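Local coordinates for Non-structural protein (Porcine reproductive and respiratory syndrome virus, PDB 3IFU) that is the leader protease Nsp1alpha, a zinc-binding papain-like cysteine protease that is also thought to suppress interferon-beta production in the infected host cell, at residues P42-G45 with F50-P53; P12-F17 with V23-C28. All coordinates share one frame; numbering follows the deposited sequence.

Contact 1: P42-G45 with F50-P53; sequences PELG and FYRP
Leu-44 meets Pro-53 and Tyr-51 through a single methyl group, CD1, and the whole contact hangs on that one carbon. The closest approach is to Pro-53, where Leu-44 CD1 comes within 3.6 Å of CD, the ring carbon next to the proline nitrogen. The same methyl lies 4.0 Å from Tyr-51 CD2, meeting the tyrosine ring obliquely, and 3.8 Å from the carbonyl oxygen Tyr-51 O. Leu-44 sends its CG away from its own carbonyl carbon (chi1 -68°) and then runs on extended (chi2 178°), which carries CD1 out to the 50-53 segment. The tyrosine ring is itself set by its neighbours. The nitrogen of Pro-53 sits 3.9 Å above the centre of one ring face, and Tyr-106 packs against the ring edge-to-face.

Away from this small apolar knot the segments part quickly. Even the closest CA atoms, those of Leu-44 and Tyr-51, are 8.2 Å apart. Pro-42 and Glu-43 make up the solvent side; the carbonyl oxygen of Glu-43 is hydrogen-bonded to the Thr-60 hydroxyl, and its backbone pairs with that of Leu-61. Only 92 Å² is buried between the segments. The motif is a type I beta turn, Pro-42 to Gly-45, whose third residue, Leu-44, packs on Tyr-51 and Pro-53, joining two parts of the irregular chain within the N-terminal zinc-finger region.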
ATOM      1  N   PRO A  42      -7.570  30.366   3.656  1.00 74.81           N
ATOM      2  CA  PRO A  42      -8.735  30.123   4.511  1.00 74.37           C
ATOM      3  C   PRO A  42      -9.952  29.544   3.804  1.00 74.55           C
ATOM      4  O   PRO A  42     -10.676  28.730   4.378  1.00 74.65           O
ATOM      5  CB  PRO A  42      -9.013  31.499   5.103  1.00 73.76           C
ATOM      6  CG  PRO A  42      -7.626  32.060   5.263  1.00 75.00           C
ATOM      7  CD  PRO A  42      -6.978  31.689   3.941  1.00 74.70           C
ATOM      8  N   GLU A  43     -10.172  29.953   2.560  1.00 74.49           N
ATOM      9  CA  GLU A  43     -11.326  29.480   1.804  1.00 75.34           C
ATOM     10  C   GLU A  43     -11.252  27.999   1.427  1.00 75.00           C
ATOM     11  O   GLU A  43     -12.236  27.428   0.950  1.00 74.64           O
ATOM     12  CB  GLU A  43     -11.505  30.318   0.530  1.00 77.04           C
ATOM     13  CG  GLU A  43     -11.352  31.823   0.736  1.00 78.61           C
ATOM     14  CD  GLU A  43      -9.907  32.290   0.610  1.00 80.96           C
ATOM     15  OE1 GLU A  43      -9.374  32.281  -0.524  1.00 82.33           O
ATOM     16  OE2 GLU A  43      -9.303  32.662   1.638  1.00 80.35           O
ATOM     17  N   LEU A  44     -10.093  27.375   1.643  1.00 73.80           N
ATOM     18  CA  LEU A  44      -9.909  25.961   1.307  1.00 71.84           C
ATOM     19  C   LEU A  44      -9.763  25.031   2.513  1.00 71.06           C
ATOM     20  O   LEU A  44      -8.953  24.107   2.482  1.00 71.09           O
ATOM     21  CB  LEU A  44      -8.685  25.789   0.405  1.00 71.23           C
ATOM     22  CG  LEU A  44      -8.731  26.345  -1.017  1.00 69.53           C
ATOM     23  CD1 LEU A  44      -7.399  26.088  -1.693  1.00 68.18           C
ATOM     24  CD2 LEU A  44      -9.856  25.687  -1.792  1.00 68.48           C
ATOM     25  N   GLY A  45     -10.548  25.275   3.560  1.00 70.02           N
ATOM     26  CA  GLY A  45     -10.503  24.452   4.761  1.00 67.99           C
ATOM     27  C   GLY A  45      -9.163  23.820   5.095  1.00 66.50           C
ATOM     28  O   GLY A  45      -8.133  24.500   5.158  1.00 67.75           O
ATOM     29  N   PHE A  50      -2.251  23.536   3.501  1.00 60.78           N
ATOM     30  CA  PHE A  50      -1.073  23.005   2.825  1.00 60.32           C
ATOM     31  C   PHE A  50      -0.964  23.449   1.369  1.00 61.02           C
ATOM     32  O   PHE A  50       0.137  23.630   0.845  1.00 62.30           O
ATOM     33  CB  PHE A  50      -1.081  21.472   2.840  1.00 59.06           C
ATOM     34  CG  PHE A  50      -1.187  20.861   4.208  1.00 58.18           C
ATOM     35  CD1 PHE A  50      -2.422  20.729   4.833  1.00 59.04           C
ATOM     36  CD2 PHE A  50      -0.059  20.360   4.848  1.00 57.55           C
ATOM     37  CE1 PHE A  50      -2.533  20.095   6.077  1.00 59.02           C
ATOM     38  CE2 PHE A  50      -0.158  19.727   6.089  1.00 58.60           C
ATOM     39  CZ  PHE A  50      -1.397  19.593   6.704  1.00 57.40           C
ATOM     40  N   TYR A  51      -2.114  23.615   0.723  1.00 60.81           N
ATOM     41  CA  TYR A  51      -2.175  23.985  -0.683  1.00 60.18           C
ATOM     42  C   TYR A  51      -2.694  25.393  -0.961  1.00 62.86           C
ATOM     43  O   TYR A  51      -3.791  25.759  -0.550  1.00 62.53           O
ATOM     44  CB  TYR A  51      -3.051  22.971  -1.410  1.00 57.13           C
ATOM     45  CG  TYR A  51      -3.350  23.302  -2.847  1.00 54.34           C
ATOM     46  CD1 TYR A  51      -2.352  23.263  -3.813  1.00 54.06           C
ATOM     47  CD2 TYR A  51      -4.646  23.606  -3.249  1.00 53.91           C
ATOM     48  CE1 TYR A  51      -2.637  23.509  -5.150  1.00 53.89           C
ATOM     49  CE2 TYR A  51      -4.942  23.859  -4.582  1.00 53.79           C
ATOM     50  CZ  TYR A  51      -3.933  23.805  -5.528  1.00 53.00           C
ATOM     51  OH  TYR A  51      -4.226  24.024  -6.854  1.00 54.26           O
ATOM     52  N   ARG A  52      -1.896  26.163  -1.692  1.00 65.24           N
ATOM     53  CA  ARG A  52      -2.236  27.530  -2.066  1.00 67.25           C
ATOM     54  C   ARG A  52      -2.220  27.578  -3.590  1.00 68.03           C
ATOM     55  O   ARG A  52      -1.154  27.677  -4.199  1.00 67.95           O
ATOM     56  CB  ARG A  52      -1.183  28.493  -1.513  1.00 69.88           C
ATOM     57  CG  ARG A  52      -1.536  29.973  -1.594  1.00 71.56           C
ATOM     58  CD  ARG A  52      -0.370  30.824  -1.086  1.00 73.85           C
ATOM     59  NE  ARG A  52      -0.749  32.207  -0.802  1.00 75.95           N
ATOM     60  CZ  ARG A  52      -1.372  33.011  -1.661  1.00 77.45           C
ATOM     61  NH1 ARG A  52      -1.695  32.578  -2.875  1.00 78.38           N
ATOM     62  NH2 ARG A  52      -1.672  34.253  -1.306  1.00 77.79           N
ATOM     63  N   PRO A  53      -3.398  27.511  -4.230  1.00 68.80           N
ATOM     64  CA  PRO A  53      -3.463  27.544  -5.694  1.00 70.16           C
ATOM     65  C   PRO A  53      -2.822  28.786  -6.313  1.00 71.96           C
ATOM     66  O   PRO A  53      -2.376  29.691  -5.609  1.00 72.34           O
ATOM     67  CB  PRO A  53      -4.959  27.454  -5.974  1.00 69.17           C
ATOM     68  CG  PRO A  53      -5.547  28.165  -4.808  1.00 69.41           C
ATOM     69  CD  PRO A  53      -4.746  27.617  -3.651  1.00 69.33           C
TER

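Contact 2: P12-F17 with V23-C28; sequences PNARVF and VYCTRC. With ZN (zinc ion), chain C.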
ATOM      1  N   PRO A  12       4.293  26.395  -3.106  1.00 63.75           N
ATOM      2  CA  PRO A  12       3.051  26.017  -2.423  1.00 62.32           C
ATOM      3  C   PRO A  12       1.827  25.780  -3.301  1.00 62.07           C
ATOM      4  O   PRO A  12       0.781  25.371  -2.793  1.00 62.62           O
ATOM      5  CB  PRO A  12       2.846  27.161  -1.435  1.00 62.25           C
ATOM      6  CG  PRO A  12       3.370  28.324  -2.192  1.00 63.13           C
ATOM      7  CD  PRO A  12       4.659  27.784  -2.775  1.00 63.60           C
ATOM      8  N   ASN A  13       1.942  26.029  -4.604  1.00 60.18           N
ATOM      9  CA  ASN A  13       0.802  25.810  -5.488  1.00 59.27           C
ATOM     10  C   ASN A  13       0.827  24.401  -6.091  1.00 58.61           C
ATOM     11  O   ASN A  13       0.008  24.064  -6.951  1.00 58.28           O
ATOM     12  CB  ASN A  13       0.758  26.869  -6.594  1.00 60.03           C
ATOM     13  CG  ASN A  13       1.756  26.608  -7.696  1.00 60.15           C
ATOM     14  OD1 ASN A  13       2.955  26.489  -7.453  1.00 60.82           O
ATOM     15  ND2 ASN A  13       1.262  26.521  -8.923  1.00 59.82           N
ATOM     16  N   ALA A  14       1.775  23.587  -5.632  1.00 55.85           N
ATOM     17  CA  ALA A  14       1.898  22.207  -6.084  1.00 53.96           C
ATOM     18  C   ALA A  14       0.831  21.406  -5.335  1.00 54.43           C
ATOM     19  O   ALA A  14       0.828  21.377  -4.102  1.00 54.01           O
ATOM     20  CB  ALA A  14       3.279  21.674  -5.755  1.00 53.48           C
ATOM     21  N   ARG A  15      -0.069  20.759  -6.073  1.00 53.11           N
ATOM     22  CA  ARG A  15      -1.144  19.983  -5.451  1.00 52.68           C
ATOM     23  C   ARG A  15      -0.721  18.941  -4.411  1.00 51.85           C
ATOM     24  O   ARG A  15       0.409  18.438  -4.398  1.00 49.51           O
ATOM     25  CB  ARG A  15      -2.011  19.324  -6.523  1.00 53.10           C
ATOM     26  CG  ARG A  15      -2.739  20.338  -7.388  1.00 54.98           C
ATOM     27  CD  ARG A  15      -3.695  19.674  -8.345  1.00 56.58           C
ATOM     28  NE  ARG A  15      -4.232  20.620  -9.318  1.00 59.90           N
ATOM     29  CZ  ARG A  15      -3.533  21.128 -10.326  1.00 60.10           C
ATOM     30  NH1 ARG A  15      -4.100  21.981 -11.165  1.00 61.78           N
ATOM     31  NH2 ARG A  15      -2.267  20.777 -10.495  1.00 60.28           N
ATOM     32  N   VAL A  16      -1.674  18.612  -3.550  1.00 49.35           N
ATOM     33  CA  VAL A  16      -1.457  17.684  -2.460  1.00 47.50           C
ATOM     34  C   VAL A  16      -2.414  16.489  -2.458  1.00 46.62           C
ATOM     35  O   VAL A  16      -3.512  16.556  -3.010  1.00 47.02           O
ATOM     36  CB  VAL A  16      -1.591  18.455  -1.118  1.00 47.80           C
ATOM     37  CG1 VAL A  16      -1.851  17.497   0.019  1.00 48.74           C
ATOM     38  CG2 VAL A  16      -0.323  19.266  -0.859  1.00 46.15           C
ATOM     39  N   PHE A  17      -1.980  15.393  -1.843  1.00 45.89           N
ATOM     40  CA  PHE A  17      -2.808  14.196  -1.711  1.00 45.62           C
ATOM     41  C   PHE A  17      -2.601  13.651  -0.305  1.00 46.38           C
ATOM     42  O   PHE A  17      -1.637  14.010   0.360  1.00 47.73           O
ATOM     43  CB  PHE A  17      -2.455  13.147  -2.786  1.00 44.08           C
ATOM     44  CG  PHE A  17      -1.084  12.526  -2.645  1.00 43.45           C
ATOM     45  CD1 PHE A  17      -0.877  11.425  -1.811  1.00 42.93           C
ATOM     46  CD2 PHE A  17      -0.006  13.004  -3.403  1.00 42.24           C
ATOM     47  CE1 PHE A  17       0.385  10.805  -1.738  1.00 40.97           C
ATOM     48  CE2 PHE A  17       1.251  12.395  -3.338  1.00 38.95           C
ATOM     49  CZ  PHE A  17       1.446  11.291  -2.506  1.00 40.17           C
ATOM     50  N   VAL A  23       0.132  14.123   4.579  1.00 51.11           N
ATOM     51  CA  VAL A  23      -0.250  14.976   3.477  1.00 48.38           C
ATOM     52  C   VAL A  23       1.033  14.938   2.652  1.00 47.65           C
ATOM     53  O   VAL A  23       2.118  15.200   3.174  1.00 47.44           O
ATOM     54  CB  VAL A  23      -0.520  16.414   3.983  1.00 48.90           C
ATOM     55  CG1 VAL A  23      -0.741  17.357   2.828  1.00 47.05           C
ATOM     56  CG2 VAL A  23      -1.736  16.415   4.891  1.00 47.95           C
ATOM     57  N   TYR A  24       0.926  14.567   1.382  1.00 47.57           N
ATOM     58  CA  TYR A  24       2.103  14.490   0.518  1.00 46.13           C
ATOM     59  C   TYR A  24       1.952  15.410  -0.679  1.00 45.47           C
ATOM     60  O   TYR A  24       0.842  15.759  -1.066  1.00 45.70           O
ATOM     61  CB  TYR A  24       2.326  13.064  -0.013  1.00 45.34           C
ATOM     62  CG  TYR A  24       2.721  12.004   0.998  1.00 43.38           C
ATOM     63  CD1 TYR A  24       1.760  11.235   1.653  1.00 42.46           C
ATOM     64  CD2 TYR A  24       4.065  11.736   1.260  1.00 44.05           C
ATOM     65  CE1 TYR A  24       2.129  10.221   2.538  1.00 42.74           C
ATOM     66  CE2 TYR A  24       4.446  10.729   2.143  1.00 42.31           C
ATOM     67  CZ  TYR A  24       3.477   9.975   2.776  1.00 42.30           C
ATOM     68  OH  TYR A  24       3.866   8.970   3.629  1.00 40.98           O
ATOM     69  N   CYS A  25       3.079  15.786  -1.268  1.00 45.70           N
ATOM     70  CA  CYS A  25       3.082  16.647  -2.433  1.00 46.12           C
ATOM     71  C   CYS A  25       2.920  15.807  -3.691  1.00 47.66           C
ATOM     72  O   CYS A  25       3.555  14.766  -3.842  1.00 48.42           O
ATOM     73  CB  CYS A  25       4.389  17.422  -2.512  1.00 45.12           C
ATOM     74  SG  CYS A  25       4.625  18.270  -4.085  1.00 48.04           S
ATOM     75  N   THR A  26       2.063  16.269  -4.593  1.00 48.44           N
ATOM     76  CA  THR A  26       1.808  15.580  -5.847  1.00 49.96           C
ATOM     77  C   THR A  26       3.026  15.591  -6.771  1.00 51.34           C
ATOM     78  O   THR A  26       3.215  14.686  -7.580  1.00 52.41           O
ATOM     79  CB  THR A  26       0.603  16.231  -6.560  1.00 50.57           C
ATOM     80  OG1 THR A  26      -0.610  15.796  -5.934  1.00 54.01           O
ATOM     81  CG2 THR A  26       0.566  15.857  -8.017  1.00 53.97           C
ATOM     82  N   ARG A  27       3.861  16.614  -6.633  1.00 53.59           N
ATOM     83  CA  ARG A  27       5.053  16.769  -7.466  1.00 53.97           C
ATOM     84  C   ARG A  27       6.283  15.931  -7.119  1.00 53.00           C
ATOM     85  O   ARG A  27       6.831  15.254  -7.988  1.00 51.95           O
ATOM     86  CB  ARG A  27       5.477  18.242  -7.508  1.00 56.39           C
ATOM     87  CG  ARG A  27       4.782  19.072  -8.559  1.00 57.90           C
ATOM     88  CD  ARG A  27       5.811  19.883  -9.342  1.00 62.60           C
ATOM     89  NE  ARG A  27       6.077  21.212  -8.792  1.00 63.19           N
ATOM     90  CZ  ARG A  27       5.200  22.217  -8.790  1.00 64.45           C
ATOM     91  NH1 ARG A  27       3.986  22.052  -9.304  1.00 62.97           N
ATOM     92  NH2 ARG A  27       5.543  23.398  -8.289  1.00 64.67           N
ATOM     93  N   CYS A  28       6.726  15.993  -5.863  1.00 52.41           N
ATOM     94  CA  CYS A  28       7.925  15.273  -5.425  1.00 51.08           C
ATOM     95  C   CYS A  28       7.677  14.080  -4.509  1.00 50.61           C
ATOM     96  O   CYS A  28       8.627  13.410  -4.103  1.00 49.16           O
ATOM     97  CB  CYS A  28       8.883  16.235  -4.720  1.00 50.89           C
ATOM     98  SG  CYS A  28       8.270  16.852  -3.138  1.00 51.64           S
TER
HETATM   99 ZN    ZN C 182       6.935  18.856  -3.558  1.00 68.71          ZN
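Ala-14 CB rests against Cys-25 SG at 4.0 Å, beside the zinc ion that Cys-25 SG and Cys-28 SG each bind at 2.4 Å. Cys-8 and Cys-10 complete the four-sulfur site. Two backbone groups steady the Cys-25 sulfur: Cys-28 N donates to it at 3.6 Å, and Arg-27 N adds a weak bond.

The next shell is the hairpin that holds Cys-25 in place. Phe-17 and Tyr-24 form an antiparallel hydrogen-bonded pair, in which Phe-17 N gives to Tyr-24 O at 2.9 Å and Tyr-24 N returns the bond to Phe-17 O almost straight (177°). Beyond the non-hydrogen-bonded pair Val-16 and Cys-25, Thr-26 N reaches Arg-15 O at 2.7 Å.

Side chains add to the packing. Phe-17 takes the torsion that puts CG between its backbone N and carbonyl carbon (chi1 67°), swinging the ring back over the partner strand, where Tyr-24 CB lies above one face. The two rings are near parallel (16°) but slid so far apart that they barely overlap. Past the end of the strands, Arg-27 bends back to lay its guanidinium flat on Ala-14 CB, 3.6 Å from CZ. Asn-13 OD1 stays at the guanidinium edge and is hydrogen-bonded to Thr-11.

Farther out, helix 94-108 backs Phe-17 and Thr-26 through Met-98, and Tyr-24 packs on Pro-134 of the second subunit. A beta hairpin leading into a CxxC pair, Cys-25 and Cys-28, is characteristic of a four-cysteine zinc finger.

Both contacts are largely buried and belong to the N-terminal zinc-finger region, with centres about 12 Å apart, but they are built differently. Contact 2 combines metal ligation, strand pairing and aromatic packing, and buries 508 Å² beside the zinc. Contact 1 joins two loop segments farther from the chain centre by apolar touching alone. The two meet directly: Arg-52 N probably hydrogen-bonds to Pro-12 O at 3.0 Å, and the rings of Tyr-51 and Phe-50 pack on Asn-13 and Val-23. Tyr-106 of helix 94-108 reaches both contacts, and in contact 2 its hydroxyl is hydrogen-bonded to Val-16 O.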